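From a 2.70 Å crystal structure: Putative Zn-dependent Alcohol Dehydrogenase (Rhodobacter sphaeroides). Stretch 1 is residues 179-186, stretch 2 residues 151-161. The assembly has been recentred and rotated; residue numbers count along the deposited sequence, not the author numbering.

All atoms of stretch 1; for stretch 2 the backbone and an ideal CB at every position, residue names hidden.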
# COMPACT_ATOMS: atom_id res chain seq x y z
N THR A 179 -15.04 1.45 6.65
CA THR A 179 -13.86 2.20 7.00
C THR A 179 -13.67 2.24 8.50
O THR A 179 -14.59 2.55 9.22
CB THR A 179 -13.95 3.64 6.50
OG1 THR A 179 -14.27 3.64 5.11
CG2 THR A 179 -12.65 4.36 6.69
N PHE A 180 -12.46 1.92 8.96
CA PHE A 180 -12.11 2.05 10.36
C PHE A 180 -11.36 3.35 10.66
O PHE A 180 -10.51 3.77 9.87
CB PHE A 180 -11.23 0.90 10.77
CG PHE A 180 -11.97 -0.39 10.96
CD1 PHE A 180 -12.72 -0.62 12.11
CD2 PHE A 180 -11.88 -1.39 10.02
CE1 PHE A 180 -13.37 -1.80 12.29
CE2 PHE A 180 -12.55 -2.59 10.20
CZ PHE A 180 -13.29 -2.79 11.34
N HIS A 181 -11.70 3.99 11.78
CA HIS A 181 -10.87 5.07 12.34
C HIS A 181 -10.20 4.65 13.64
O HIS A 181 -10.85 4.65 14.68
CB HIS A 181 -11.68 6.32 12.62
CG HIS A 181 -10.84 7.55 12.66
ND1 HIS A 181 -11.35 8.82 12.47
CD2 HIS A 181 -9.50 7.70 12.81
CE1 HIS A 181 -10.37 9.69 12.52
NE2 HIS A 181 -9.23 9.04 12.72
N PHE A 182 -8.94 4.28 13.60
CA PHE A 182 -8.38 3.61 14.78
C PHE A 182 -8.24 4.51 16.02
O PHE A 182 -8.59 4.13 17.15
CB PHE A 182 -7.05 2.96 14.42
CG PHE A 182 -7.12 2.10 13.21
CD1 PHE A 182 -7.83 0.90 13.23
CD2 PHE A 182 -6.49 2.50 12.03
CE1 PHE A 182 -7.91 0.09 12.10
CE2 PHE A 182 -6.57 1.72 10.90
CZ PHE A 182 -7.29 0.50 10.93
N ARG A 183 -7.70 5.70 15.80
CA ARG A 183 -7.48 6.71 16.82
C ARG A 183 -8.79 7.15 17.48
O ARG A 183 -8.79 8.05 18.29
CB ARG A 183 -6.82 7.92 16.18
CG ARG A 183 -6.44 9.05 17.12
CD ARG A 183 -5.79 10.18 16.35
NE ARG A 183 -5.01 11.04 17.21
CZ ARG A 183 -5.54 11.90 18.08
NH1 ARG A 183 -6.86 12.01 18.19
NH2 ARG A 183 -4.74 12.66 18.84
N GLU A 184 -9.89 6.50 17.11
CA GLU A 184 -11.21 6.91 17.56
C GLU A 184 -11.98 5.75 18.16
O GLU A 184 -13.09 5.92 18.67
CB GLU A 184 -12.00 7.52 16.40
CG GLU A 184 -11.58 8.93 16.03
CD GLU A 184 -12.39 9.99 16.75
OE1 GLU A 184 -12.83 9.73 17.89
OE2 GLU A 184 -12.58 11.09 16.19
N ALA A 185 -11.39 4.56 18.11
CA ALA A 185 -11.79 3.46 18.98
C ALA A 185 -11.20 3.62 20.38
O ALA A 185 -11.60 2.93 21.31
CB ALA A 185 -11.37 2.13 18.38
N GLY A 186 -10.24 4.54 20.51
CA GLY A 186 -9.55 4.74 21.77
C GLY A 186 -9.18 3.43 22.44
O GLY A 186 -8.34 2.68 21.95
N UNK A 151 -11.23 -8.45 2.57
CA UNK A 151 -12.02 -8.74 3.75
C UNK A 151 -11.37 -8.14 4.96
O UNK A 151 -10.54 -7.26 4.82
CB UNK A 151 -12.20 -10.25 3.93
N UNK A 152 -11.69 -8.63 6.14
CA UNK A 152 -11.17 -8.04 7.38
C UNK A 152 -9.82 -8.57 7.77
O UNK A 152 -9.49 -9.74 7.49
CB UNK A 152 -12.15 -8.28 8.53
N UNK A 153 -9.05 -7.71 8.43
CA UNK A 153 -7.84 -8.12 9.13
C UNK A 153 -8.17 -8.84 10.46
O UNK A 153 -9.27 -8.69 11.00
CB UNK A 153 -6.96 -6.90 9.39
N UNK A 154 -7.25 -9.62 11.00
CA UNK A 154 -7.52 -10.27 12.28
C UNK A 154 -7.86 -9.22 13.32
O UNK A 154 -8.84 -9.35 14.06
CB UNK A 154 -6.32 -11.11 12.73
N UNK A 155 -7.08 -8.15 13.36
CA UNK A 155 -7.39 -7.05 14.25
C UNK A 155 -8.79 -6.47 14.04
O UNK A 155 -9.35 -5.86 14.94
CB UNK A 155 -6.35 -5.95 14.07
N UNK A 156 -9.35 -6.64 12.86
CA UNK A 156 -10.64 -6.03 12.61
C UNK A 156 -11.65 -6.78 13.43
O UNK A 156 -12.53 -6.19 14.07
CB UNK A 156 -11.00 -6.04 11.12
N UNK A 157 -11.53 -8.11 13.40
CA UNK A 157 -12.40 -8.99 14.17
C UNK A 157 -12.37 -8.67 15.72
O UNK A 157 -13.40 -8.61 16.37
CB UNK A 157 -11.98 -10.44 13.92
N UNK A 158 -11.20 -8.43 16.29
CA UNK A 158 -11.16 -7.96 17.66
C UNK A 158 -11.81 -6.57 17.77
O UNK A 158 -12.49 -6.28 18.74
CB UNK A 158 -9.72 -7.92 18.16
N UNK A 159 -11.60 -5.70 16.77
CA UNK A 159 -12.19 -4.36 16.80
C UNK A 159 -13.73 -4.38 16.83
O UNK A 159 -14.35 -3.67 17.64
CB UNK A 159 -11.71 -3.57 15.58
N UNK A 160 -14.34 -5.15 15.94
CA UNK A 160 -15.79 -5.34 15.97
C UNK A 160 -16.24 -5.85 17.37
O UNK A 160 -17.13 -5.27 17.99
CB UNK A 160 -16.21 -6.32 14.88
N UNK A 161 -15.62 -6.92 17.85
CA UNK A 161 -16.03 -7.59 19.09
C UNK A 161 -15.96 -6.62 20.26
O UNK A 161 -16.99 -6.32 20.87
CB UNK A 161 -15.15 -8.81 19.36

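Stretch 1 offers this contact mostly carbon: the ring of F180, whose CA-to-CB bond points toward the other stretch, then the ring edge of F182 and the methyl of A185. The strand and the helix cross at 72°.

Position 151 has phi/psi of 80/-159, and positive phi by itself favours glycine. It is G151, out of reach of stretch 1. Position 152 is extended, its CB sideways, with nothing of stretch 1 within 5.5 Å; only a long side chain could come back to the F180 ring, and a large apolar one would suit. F152 does so with chi1 m, bringing CE1 to 4.1 Å from F180 CE2.

At 153 the CB points toward stretch 1 but finds nothing within 5.5 Å, so stretch 1 sets little preference. The N-cap position by itself would favour serine, threonine, asparagine, aspartate or glycine; the deposited Y153 is none of these, and its ring stays clear of stretch 1. Position 154 opens the helix out of reach, where polar residues are natural, and D154 is found. Position 155 points sideways with no neighbour near its CB. Stretch 1 sets little preference, and I155 merely approaches.

Position 156 is more demanding. Its ideal CB lies 3.9 Å from F180 CE2, so a compact side chain fits, and the backbone N-H of 153, just before the helix, lies where an acceptor at 156 can meet it. Alanine, serine, asparagine or aspartate would all be plausible. D156 takes both roles: its CG packs 3.4 Å from F180 CE2, while Y153 N donates to D156 OD2 at 2.8 Å, tying the side chain back to the helix start. No hydrogen bond crosses to stretch 1.

Position 157 points away and 158 is out of reach, so stretch 1 dictates neither; they are L157 and K158.

Position 159 is the centre of the design. Its CB points toward stretch 1, 4.1 Å from F180 CE1, with F182 and A185 also within range of a sizeable apolar chain; leucine or methionine would suit, and a branched one can touch several of these groups at once. L159, with chi1 m and chi2 t, sets CD1 over one face of the F180 ring, 4.2 Å from its centroid, in a CH-pi contact. That same CD1 meets the edge of the second ring, 3.9 Å from F182 CE1, while CD2 comes to 4.5 Å from A185 CB.

Position 160 points sideways, so only a side chain with reach can touch the F180 ring; isoleucine, leucine or methionine could. I160 extends CD1 to 3.5 Å from F180 CZ, at the ring edge. Position 161 is out of reach and free to be polar: E161, poorly ordered.

Stretch 2 151-161: GFYDIDLKLIE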
# COMPACT_ATOMS: atom_id res chain seq x y z
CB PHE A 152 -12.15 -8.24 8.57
CG PHE A 152 -13.45 -7.50 8.42
CD1 PHE A 152 -13.47 -6.10 8.38
CD2 PHE A 152 -14.64 -8.18 8.31
CE1 PHE A 152 -14.67 -5.43 8.22
CE2 PHE A 152 -15.83 -7.51 8.15
CZ PHE A 152 -15.85 -6.13 8.10
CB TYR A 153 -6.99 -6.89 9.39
CG TYR A 153 -6.24 -6.36 8.19
CD1 TYR A 153 -4.88 -6.62 8.03
CD2 TYR A 153 -6.87 -5.60 7.21
CE1 TYR A 153 -4.19 -6.15 6.95
CE2 TYR A 153 -6.18 -5.13 6.12
CZ TYR A 153 -4.84 -5.41 6.00
OH TYR A 153 -4.11 -4.95 4.93
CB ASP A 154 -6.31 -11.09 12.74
CG ASP A 154 -6.07 -12.34 11.87
OD1 ASP A 154 -4.93 -12.87 11.93
OD2 ASP A 154 -7.00 -12.79 11.13
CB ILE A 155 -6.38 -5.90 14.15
CG1 ILE A 155 -6.77 -4.84 15.20
CG2 ILE A 155 -6.43 -5.28 12.78
CD1 ILE A 155 -5.78 -3.71 15.39
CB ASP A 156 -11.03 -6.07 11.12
CG ASP A 156 -10.20 -5.10 10.25
OD1 ASP A 156 -9.53 -4.22 10.85
OD2 ASP A 156 -10.22 -5.23 8.99
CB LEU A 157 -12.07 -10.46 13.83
CG LEU A 157 -12.19 -10.93 12.36
CD1 LEU A 157 -11.66 -12.37 12.14
CD2 LEU A 157 -13.62 -10.82 11.82
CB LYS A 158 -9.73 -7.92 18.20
CG LYS A 158 -8.97 -9.23 18.05
CD LYS A 158 -8.97 -10.07 19.33
CE LYS A 158 -10.33 -10.71 19.59
NZ LYS A 158 -10.29 -11.61 20.79
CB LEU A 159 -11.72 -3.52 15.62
CG LEU A 159 -10.33 -2.89 15.71
CD1 LEU A 159 -9.99 -2.23 14.39
CD2 LEU A 159 -10.23 -1.90 16.85
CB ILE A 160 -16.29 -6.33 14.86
CG1 ILE A 160 -15.67 -6.03 13.48
CG2 ILE A 160 -17.79 -6.37 14.78
CD1 ILE A 160 -15.80 -4.63 12.99
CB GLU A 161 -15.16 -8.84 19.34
CG GLU A 161 -15.26 -9.52 20.73
CD GLU A 161 -14.45 -10.85 20.83
OE1 GLU A 161 -14.12 -11.26 21.97
OE2 GLU A 161 -14.16 -11.49 19.78
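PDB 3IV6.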